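Local coordinates for putative two-component sensor histidine kinase protein (Sinorhizobium meliloti, PDB 3HCY), which probably acts as a sensor histidine kinase, passing phosphate from ATP to a protein histidine, the present chain being its GAF domain, at residues A[67-72]-A[93-98]; A[23-28]-A[109-114]; A[35-40]-A[49-54]. All coordinates share one frame; numbering follows the deposited sequence.

The three contacts follow one antiparallel sheet of the GAF domain from edge to edge. Contact 1 pairs the outermost strand 67-69 with strand 92-99. Contact 2 pairs two adjacent inner strands, 23-29 and the middle strand 104-112. Contact 3 ties the other outer strand, 35-41, to the end of helix 45-50 and the chain beyond it. The centres of contacts 1 and 2 are about 9 Å apart, and Gly94 N probably bonds Thr110 O at 2.8 Å. Contacts 2 and 3 are about 11 Å apart between centres; Ile26 N probably bonds Ala39 O at 2.9 Å. Contacts 1 and 3 do not touch, their centres lying about 15 Å apart. Both are nested within the loop that contact 2 closes.

Contact 1 of 3, residues A[67-72]-A[93-98]; sequences IFVENV and LGFFPL
Ile67 and Val69 pair with Phe95 and Leu93 through four backbone hydrogen bonds. Ile67 N bonds Phe95 O at 3.0 Å, and Phe95 N returns a nearly straight bond to Ile67 O (177° at the hydrogen). Val69 N and Leu93 O meet at 2.8 Å. Leu93 N closes the ladder on Val69 O at 2.9 Å. Phe68 and Gly94 form the non-hydrogen-bonded pair between them.

Apolar contacts on the Ile67 face involve Val69, Leu93 and Phe95. Val69 CG1 is anti to the backbone N (chi1 167°). It lies beside Leu93 CD1, and these two side chains point the same way. Ile67 O and Val69 CG2 lie at the edge of the Phe95 ring, Val69 CG2 4.1 Å from Phe95 CE2. Phe95 CD2 is also 3.9 Å from Ile67 CB.

The aromatic contact is on the other face. Phe68 CE1 reaches Phe96 CE1 at 3.7 Å, with the ring planes 70° apart in an oblique pairing. Phe68 touches Ile123 and Phe96 touches Ala126, both of helix 120-146. This is a short antiparallel ladder at the edge of a GAF-domain sheet, with helix 120-146 packed on the face of Phe68 and Phe96.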
loop_
_atom_site.group_PDB
_atom_site.type_symbol
_atom_site.label_atom_id
_atom_site.label_comp_id
_atom_site.label_asym_id
_atom_site.label_seq_id
_atom_site.Cartn_x
_atom_site.Cartn_y
_atom_site.Cartn_z
ATOM N N ILE A 67 8.709 -3.578 -15.491
ATOM C CA ILE A 67 9.893 -3.604 -16.340
ATOM C C ILE A 67 11.098 -3.411 -15.430
ATOM O O ILE A 67 11.069 -2.556 -14.559
ATOM C CB ILE A 67 9.888 -2.447 -17.438
ATOM C CG1 ILE A 67 8.624 -2.457 -18.351
ATOM C CG2 ILE A 67 11.174 -2.465 -18.268
ATOM C CD1 ILE A 67 7.867 -3.866 -18.537
ATOM N N PHE A 68 12.160 -4.186 -15.623
ATOM C CA PHE A 68 13.348 -4.038 -14.782
ATOM C C PHE A 68 14.523 -3.722 -15.639
ATOM O O PHE A 68 14.596 -4.211 -16.743
ATOM C CB PHE A 68 13.566 -5.302 -13.971
ATOM C CG PHE A 68 12.378 -5.667 -13.212
ATOM C CD1 PHE A 68 12.077 -5.029 -12.054
ATOM C CD2 PHE A 68 11.469 -6.541 -13.709
ATOM C CE1 PHE A 68 10.893 -5.328 -11.339
ATOM C CE2 PHE A 68 10.300 -6.844 -13.018
ATOM C CZ PHE A 68 10.012 -6.230 -11.835
ATOM N N VAL A 69 15.410 -2.872 -15.137
ATOM C CA VAL A 69 16.670 -2.521 -15.786
ATOM C C VAL A 69 17.780 -2.653 -14.737
ATOM O O VAL A 69 17.963 -1.817 -13.850
ATOM C CB VAL A 69 16.625 -1.083 -16.316
ATOM C CG1 VAL A 69 18.024 -0.587 -16.718
ATOM C CG2 VAL A 69 15.629 -0.961 -17.443
ATOM N N GLU A 70 18.548 -3.704 -14.860
ATOM C CA GLU A 70 19.501 -4.071 -13.825
ATOM C C GLU A 70 20.791 -3.301 -13.924
ATOM O O GLU A 70 21.425 -3.028 -12.905
ATOM C CB GLU A 70 19.784 -5.566 -13.904
ATOM C CG GLU A 70 18.557 -6.355 -13.538
ATOM C CD GLU A 70 18.761 -7.824 -13.669
ATOM O OE1 GLU A 70 19.829 -8.226 -14.242
ATOM O OE2 GLU A 70 17.842 -8.566 -13.212
ATOM N N ASN A 71 21.192 -3.012 -15.161
ATOM C CA ASN A 71 22.331 -2.152 -15.446
ATOM C C ASN A 71 21.951 -1.287 -16.585
ATOM O O ASN A 71 21.539 -1.805 -17.626
ATOM C CB ASN A 71 23.518 -2.964 -15.861
ATOM C CG ASN A 71 24.791 -2.223 -15.697
ATOM O OD1 ASN A 71 24.931 -1.079 -16.153
ATOM N ND2 ASN A 71 25.757 -2.869 -15.045
ATOM N N VAL A 72 22.093 0.017 -16.388
ATOM C CA VAL A 72 21.694 0.973 -17.405
ATOM C C VAL A 72 22.522 0.731 -18.631
ATOM O O VAL A 72 22.001 0.826 -19.761
ATOM C CB VAL A 72 21.972 2.446 -17.078
ATOM C CG1 VAL A 72 21.018 3.316 -17.880
ATOM C CG2 VAL A 72 21.838 2.726 -15.659
ATOM N N LEU A 93 16.956 0.530 -12.470
ATOM C CA LEU A 93 15.620 1.042 -12.231
ATOM C C LEU A 93 14.502 0.003 -12.428
ATOM O O LEU A 93 14.604 -0.976 -13.199
ATOM C CB LEU A 93 15.327 2.278 -13.095
ATOM C CG LEU A 93 16.352 3.073 -13.934
ATOM C CD1 LEU A 93 17.026 2.212 -15.026
ATOM C CD2 LEU A 93 15.647 4.288 -14.559
ATOM N N GLY A 94 13.419 0.273 -11.707
ATOM C CA GLY A 94 12.245 -0.585 -11.681
ATOM C C GLY A 94 11.025 0.248 -11.978
ATOM O O GLY A 94 10.782 1.259 -11.312
ATOM N N PHE A 95 10.274 -0.183 -12.980
ATOM C CA PHE A 95 9.028 0.458 -13.345
ATOM C C PHE A 95 7.821 -0.421 -13.000
ATOM O O PHE A 95 7.684 -1.502 -13.519
ATOM C CB PHE A 95 8.942 0.686 -14.850
ATOM C CG PHE A 95 10.120 1.387 -15.466
ATOM C CD1 PHE A 95 9.981 2.685 -15.957
ATOM C CD2 PHE A 95 11.333 0.713 -15.670
ATOM C CE1 PHE A 95 11.033 3.317 -16.580
ATOM C CE2 PHE A 95 12.400 1.346 -16.297
ATOM C CZ PHE A 95 12.250 2.641 -16.746
ATOM N N PHE A 96 6.934 0.086 -12.165
ATOM C CA PHE A 96 5.762 -0.633 -11.758
ATOM C C PHE A 96 4.568 0.220 -12.111
ATOM O O PHE A 96 4.438 1.314 -11.597
ATOM C CB PHE A 96 5.792 -0.886 -10.267
ATOM C CG PHE A 96 7.088 -1.452 -9.794
ATOM C CD1 PHE A 96 7.289 -2.818 -9.775
ATOM C CD2 PHE A 96 8.138 -0.606 -9.425
ATOM C CE1 PHE A 96 8.492 -3.330 -9.371
ATOM C CE2 PHE A 96 9.358 -1.112 -9.010
ATOM C CZ PHE A 96 9.535 -2.471 -8.988
ATOM N N PRO A 97 3.726 -0.272 -13.022
ATOM C CA PRO A 97 2.575 0.389 -13.547
ATOM C C PRO A 97 1.555 0.723 -12.496
ATOM O O PRO A 97 1.340 -0.076 -11.627
ATOM C CB PRO A 97 1.952 -0.673 -14.479
ATOM C CG PRO A 97 2.942 -1.701 -14.708
ATOM C CD PRO A 97 4.099 -1.462 -13.820
ATOM N N LEU A 98 0.918 1.878 -12.596
ATOM C CA LEU A 98 -0.213 2.210 -11.743
ATOM C C LEU A 98 -1.447 2.159 -12.587
ATOM O O LEU A 98 -1.540 2.857 -13.594
ATOM C CB LEU A 98 -0.103 3.600 -11.147
ATOM C CG LEU A 98 1.022 3.694 -10.142
ATOM C CD1 LEU A 98 1.036 5.075 -9.480
ATOM C CD2 LEU A 98 0.883 2.555 -9.137
#

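Contact 2 of 3, residues A[23-28]-A[109-114]; sequences RASILL and MTYYDR
The Tyr111 ring meets strand 23-28 with its edge. Arg23 C, Ala24 N and Ser25 CB all lie at that edge, in the ring plane. Leu93, Phe37 and Leu43 also touch the Tyr111 side chain. The guanidinium of Arg23 is likewise met at its edge, where Asp113 OD1 lies in its plane. The guanidinium and carboxylate planes are nearly perpendicular, 89° apart.

The strands are two adjacent inner strands of the antiparallel GAF-domain sheet, with 104-112 in its middle. Ser25 and Met109 form a hydrogen-bonded pair: Ser25 N bonds Met109 O at 3.0 Å, and Met109 N bonds Ser25 O at 2.9 Å. Tyr111 N bonds Arg23 O at 2.9 Å. The return bond from Arg23 N to Tyr111 O is weak. Between these pairs, Ala24 and Thr110 put their side chains on the opposite face, where Ala24 touches Ile15 and Thr110 touches Leu19 of helix 5-19.

On the Tyr111 face, Leu27 CD1 packs on Met109 CG at 3.7 Å. With OG between the backbone N and the carbonyl carbon (chi1 57°), Ser25 OG meets Tyr111 OH in a hydrogen bond of 2.9 Å, and either hydroxyl could be the donor.

Where strand 109-112 ends, a salt bridge spans the pair. Arg23 NH1 makes a second salt bridge, to Glu88 OE2, and a hydrogen bond to Gly42 O. Arg23 NE donates to the syn lone pair of Asp113 OD1 at 2.8 Å, and Arg23 NH2 adds a weak bond to the same oxygen.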
loop_
_atom_site.group_PDB
_atom_site.type_symbol
_atom_site.label_atom_id
_atom_site.label_comp_id
_atom_site.label_asym_id
_atom_site.label_seq_id
_atom_site.Cartn_x
_atom_site.Cartn_y
_atom_site.Cartn_z
ATOM N N ARG A 23 16.524 5.705 -4.305
ATOM C CA ARG A 23 15.690 6.830 -4.652
ATOM C C ARG A 23 14.433 6.197 -5.207
ATOM O O ARG A 23 14.469 5.021 -5.604
ATOM C CB ARG A 23 16.314 7.727 -5.736
ATOM C CG ARG A 23 17.829 7.738 -5.882
ATOM C CD ARG A 23 18.223 8.412 -7.175
ATOM N NE ARG A 23 19.656 8.380 -7.459
ATOM C CZ ARG A 23 20.396 9.454 -7.775
ATOM N NH1 ARG A 23 19.843 10.669 -7.852
ATOM N NH2 ARG A 23 21.713 9.326 -8.028
ATOM N N ALA A 24 13.345 6.964 -5.223
ATOM C CA ALA A 24 12.068 6.524 -5.730
ATOM C C ALA A 24 11.192 7.730 -6.270
ATOM O O ALA A 24 11.430 8.917 -5.947
ATOM C CB ALA A 24 11.346 5.739 -4.658
ATOM N N SER A 25 10.191 7.426 -7.113
ATOM C CA SER A 25 9.307 8.475 -7.633
ATOM C C SER A 25 7.929 7.955 -8.006
ATOM O O SER A 25 7.755 6.738 -8.200
ATOM C CB SER A 25 9.933 9.044 -8.878
ATOM O OG SER A 25 10.152 7.999 -9.835
ATOM N N ILE A 26 6.963 8.873 -8.141
ATOM C CA ILE A 26 5.632 8.522 -8.694
ATOM C C ILE A 26 5.350 9.446 -9.866
ATOM O O ILE A 26 5.586 10.657 -9.764
ATOM C CB ILE A 26 4.466 8.637 -7.644
ATOM C CG1 ILE A 26 4.803 7.805 -6.372
ATOM C CG2 ILE A 26 3.125 8.232 -8.289
ATOM C CD1 ILE A 26 4.177 8.217 -5.011
ATOM N N LEU A 27 4.865 8.888 -10.978
ATOM C CA LEU A 27 4.504 9.711 -12.116
ATOM C C LEU A 27 3.093 9.316 -12.562
ATOM O O LEU A 27 2.683 8.152 -12.503
ATOM C CB LEU A 27 5.539 9.589 -13.277
ATOM C CG LEU A 27 7.066 9.750 -13.026
ATOM C CD1 LEU A 27 7.669 8.567 -12.189
ATOM C CD2 LEU A 27 7.911 9.930 -14.277
ATOM N N LEU A 28 2.369 10.301 -13.062
ATOM C CA LEU A 28 0.995 10.097 -13.516
ATOM C C LEU A 28 0.783 10.736 -14.901
ATOM O O LEU A 28 1.482 11.674 -15.271
ATOM C CB LEU A 28 0.010 10.703 -12.468
ATOM C CG LEU A 28 -0.159 9.919 -11.149
ATOM C CD1 LEU A 28 -1.210 10.543 -10.327
ATOM C CD2 LEU A 28 -0.505 8.476 -11.427
ATOM N N MET A 109 8.553 4.285 -9.535
ATOM C CA MET A 109 9.879 3.897 -9.967
ATOM C C MET A 109 10.708 3.716 -8.713
ATOM O O MET A 109 10.615 4.522 -7.753
ATOM C CB MET A 109 10.564 4.977 -10.875
ATOM C CG MET A 109 9.807 5.514 -12.119
ATOM S SD MET A 109 9.827 4.350 -13.422
ATOM C CE MET A 109 11.515 3.793 -13.307
ATOM N N THR A 110 11.523 2.668 -8.743
ATOM C CA THR A 110 12.586 2.511 -7.780
ATOM C C THR A 110 13.861 2.672 -8.575
ATOM O O THR A 110 13.950 2.187 -9.680
ATOM C CB THR A 110 12.575 1.130 -7.212
ATOM O OG1 THR A 110 12.521 0.221 -8.318
ATOM C CG2 THR A 110 11.380 0.935 -6.306
ATOM N N TYR A 111 14.825 3.364 -8.002
ATOM C CA TYR A 111 16.100 3.647 -8.640
ATOM C C TYR A 111 17.189 3.088 -7.725
ATOM O O TYR A 111 17.040 3.098 -6.489
ATOM C CB TYR A 111 16.296 5.152 -8.788
ATOM C CG TYR A 111 15.213 5.857 -9.560
ATOM C CD1 TYR A 111 15.187 5.829 -10.947
ATOM C CD2 TYR A 111 14.216 6.593 -8.915
ATOM C CE1 TYR A 111 14.188 6.501 -11.683
ATOM C CE2 TYR A 111 13.212 7.270 -9.655
ATOM C CZ TYR A 111 13.223 7.215 -11.021
ATOM O OH TYR A 111 12.262 7.831 -11.757
ATOM N N TYR A 112 18.258 2.587 -8.320
ATOM C CA TYR A 112 19.413 2.126 -7.565
ATOM C C TYR A 112 20.663 2.727 -8.181
ATOM O O TYR A 112 20.849 2.644 -9.410
ATOM C CB TYR A 112 19.522 0.612 -7.612
ATOM C CG TYR A 112 18.378 -0.095 -6.926
ATOM C CD1 TYR A 112 18.518 -0.603 -5.641
ATOM C CD2 TYR A 112 17.158 -0.272 -7.577
ATOM C CE1 TYR A 112 17.500 -1.277 -5.032
ATOM C CE2 TYR A 112 16.118 -0.925 -6.957
ATOM C CZ TYR A 112 16.294 -1.431 -5.688
ATOM O OH TYR A 112 15.231 -2.083 -5.067
ATOM N N ASP A 113 21.501 3.335 -7.340
ATOM C CA ASP A 113 22.714 4.017 -7.786
ATOM C C ASP A 113 23.834 3.042 -8.304
ATOM O O ASP A 113 24.813 3.468 -8.899
ATOM C CB ASP A 113 23.282 4.840 -6.622
ATOM C CG ASP A 113 22.367 5.935 -6.163
ATOM O OD1 ASP A 113 21.596 6.400 -7.022
ATOM O OD2 ASP A 113 22.456 6.326 -4.957
ATOM N N ARG A 114 23.726 1.753 -8.023
ATOM C CA ARG A 114 24.640 0.752 -8.611
ATOM C C ARG A 114 23.747 -0.373 -9.125
ATOM O O ARG A 114 22.567 -0.470 -8.759
ATOM C CB ARG A 114 25.718 0.236 -7.635
ATOM C CG ARG A 114 25.152 -0.565 -6.472
ATOM C CD ARG A 114 26.189 -1.025 -5.406
ATOM N NE ARG A 114 25.649 -1.842 -4.300
ATOM C CZ ARG A 114 25.050 -1.369 -3.190
ATOM N NH1 ARG A 114 24.848 -0.048 -3.003
ATOM N NH2 ARG A 114 24.628 -2.223 -2.249
#

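Contact 3 of 3, residues A[35-40]-A[49-54]; sequences MRFVAA and RAVDGH
Phe37 sets the edge of its ring against Val51 and Asp52. Val51 CG2 lies in the ring plane, 3.6 Å from Phe37 CE2 and 3.7 Å from Phe37 CZ. The two side chains cross at about a right angle. Asp52 OD1 approaches the next part of the same edge, 3.4 Å from Phe37 CD2, with carboxylate and ring planes 58° apart. The Phe37 side chain also touches Tyr47 and Gln48 of helix 45-50, and Ser25 and Leu27 of the neighbouring strand.

Asp52 has a second, charged contact. Its OD2 forms a long salt bridge with Arg36 NH1 at 3.5 Å. The carboxylate oxygen lies at the guanidinium edge, in its plane, and the planes of the two groups are 79° apart. The stronger partner of Arg36 is Asp30, whose OD2 takes a salt bridge from NE.

Residues 35-40 belong to an outer strand of the GAF-domain sheet. The other segment is the end of helix 45-50 and the chain that leaves it, with Val51 the first residue out of helical geometry. The strand holds a classic beta bulge, in which Val38 and Ala39 both face Ile26 of the adjacent strand.

Beyond Asp52, Gly53 runs past the backbone of Met35. The backbone angles of Gly53, with phi positive, call for glycine, since a CB would press on the Asp52 carbonyl O.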
loop_
_atom_site.group_PDB
_atom_site.type_symbol
_atom_site.label_atom_id
_atom_site.label_comp_id
_atom_site.label_asym_id
_atom_site.label_seq_id
_atom_site.Cartn_x
_atom_site.Cartn_y
_atom_site.Cartn_z
ATOM N N MET A 35 3.558 11.612 -19.308
ATOM C CA MET A 35 3.841 11.213 -17.891
ATOM C C MET A 35 4.566 12.295 -17.162
ATOM O O MET A 35 5.449 12.914 -17.714
ATOM C CB MET A 35 4.691 9.947 -17.832
ATOM C CG MET A 35 3.870 8.675 -18.060
ATOM S SD MET A 35 3.701 7.551 -16.677
ATOM C CE MET A 35 3.204 8.754 -15.507
ATOM N N ARG A 36 4.219 12.486 -15.907
ATOM C CA ARG A 36 4.698 13.603 -15.100
ATOM C C ARG A 36 4.948 13.214 -13.645
ATOM O O ARG A 36 4.046 12.709 -12.971
ATOM C CB ARG A 36 3.633 14.699 -15.067
ATOM C CG ARG A 36 3.372 15.289 -16.388
ATOM C CD ARG A 36 3.214 16.800 -16.352
ATOM N NE ARG A 36 3.361 17.350 -17.714
ATOM C CZ ARG A 36 4.521 17.544 -18.332
ATOM N NH1 ARG A 36 5.631 17.240 -17.713
ATOM N NH2 ARG A 36 4.583 18.043 -19.564
ATOM N N PHE A 37 6.133 13.514 -13.140
ATOM C CA PHE A 37 6.397 13.388 -11.702
ATOM C C PHE A 37 5.335 14.127 -10.916
ATOM O O PHE A 37 4.911 15.136 -11.401
ATOM C CB PHE A 37 7.796 13.900 -11.366
ATOM C CG PHE A 37 8.880 13.082 -12.031
ATOM C CD1 PHE A 37 9.435 11.984 -11.376
ATOM C CD2 PHE A 37 9.268 13.350 -13.320
ATOM C CE1 PHE A 37 10.407 11.197 -11.982
ATOM C CE2 PHE A 37 10.219 12.584 -13.945
ATOM C CZ PHE A 37 10.805 11.494 -13.280
ATOM N N VAL A 38 4.836 13.518 -9.822
ATOM C CA VAL A 38 3.959 14.109 -8.824
ATOM C C VAL A 38 4.596 13.991 -7.432
ATOM O O VAL A 38 4.142 14.604 -6.449
ATOM C CB VAL A 38 2.584 13.381 -8.777
ATOM C CG1 VAL A 38 2.032 13.086 -10.219
ATOM C CG2 VAL A 38 2.659 12.090 -7.931
ATOM N N ALA A 39 5.666 13.198 -7.332
ATOM C CA ALA A 39 6.399 13.061 -6.062
ATOM C C ALA A 39 7.679 12.308 -6.268
ATOM O O ALA A 39 7.756 11.492 -7.211
ATOM C CB ALA A 39 5.527 12.329 -4.981
ATOM N N ALA A 40 8.667 12.542 -5.387
ATOM C CA ALA A 40 9.987 11.929 -5.578
ATOM C C ALA A 40 10.936 12.105 -4.425
ATOM O O ALA A 40 10.845 13.067 -3.693
ATOM C CB ALA A 40 10.633 12.460 -6.876
ATOM N N ARG A 49 12.728 17.286 -15.101
ATOM C CA ARG A 49 12.468 18.032 -16.326
ATOM C C ARG A 49 13.037 17.273 -17.503
ATOM O O ARG A 49 12.427 17.163 -18.549
ATOM C CB ARG A 49 13.130 19.391 -16.260
ATOM C CG ARG A 49 12.545 20.406 -15.253
ATOM C CD ARG A 49 13.099 21.864 -15.513
ATOM N NE ARG A 49 14.578 21.983 -15.328
ATOM C CZ ARG A 49 15.223 22.217 -14.164
ATOM N NH1 ARG A 49 14.574 22.401 -13.000
ATOM N NH2 ARG A 49 16.545 22.278 -14.167
ATOM N N ALA A 50 14.217 16.718 -17.287
ATOM C CA ALA A 50 14.971 15.992 -18.291
ATOM C C ALA A 50 14.179 14.888 -18.925
ATOM O O ALA A 50 14.203 14.726 -20.127
ATOM C CB ALA A 50 16.215 15.402 -17.672
ATOM N N VAL A 51 13.468 14.110 -18.144
ATOM C CA VAL A 51 12.988 12.832 -18.628
ATOM C C VAL A 51 11.504 12.643 -18.672
ATOM O O VAL A 51 11.040 11.531 -18.738
ATOM C CB VAL A 51 13.447 11.758 -17.696
ATOM C CG1 VAL A 51 14.897 11.848 -17.512
ATOM C CG2 VAL A 51 12.807 11.960 -16.396
ATOM N N ASP A 52 10.750 13.709 -18.572
ATOM C CA ASP A 52 9.324 13.592 -18.676
ATOM C C ASP A 52 9.058 13.036 -20.072
ATOM O O ASP A 52 9.916 13.131 -20.939
ATOM C CB ASP A 52 8.718 14.972 -18.515
ATOM C CG ASP A 52 8.580 15.378 -17.084
ATOM O OD1 ASP A 52 8.113 14.566 -16.296
ATOM O OD2 ASP A 52 8.912 16.512 -16.733
ATOM N N GLY A 53 7.890 12.444 -20.292
ATOM C CA GLY A 53 7.550 11.963 -21.610
ATOM C C GLY A 53 7.346 10.479 -21.741
ATOM O O GLY A 53 6.215 10.020 -21.779
ATOM N N HIS A 54 8.443 9.730 -21.820
ATOM C CA HIS A 54 8.402 8.282 -22.078
ATOM C C HIS A 54 7.542 7.473 -21.149
ATOM O O HIS A 54 7.740 7.491 -19.955
ATOM C CB HIS A 54 9.793 7.638 -22.015
ATOM C CG HIS A 54 10.774 8.184 -22.998
ATOM N ND1 HIS A 54 10.668 7.979 -24.353
ATOM C CD2 HIS A 54 11.878 8.942 -22.818
ATOM C CE1 HIS A 54 11.672 8.576 -24.966
ATOM N NE2 HIS A 54 12.423 9.162 -24.055
#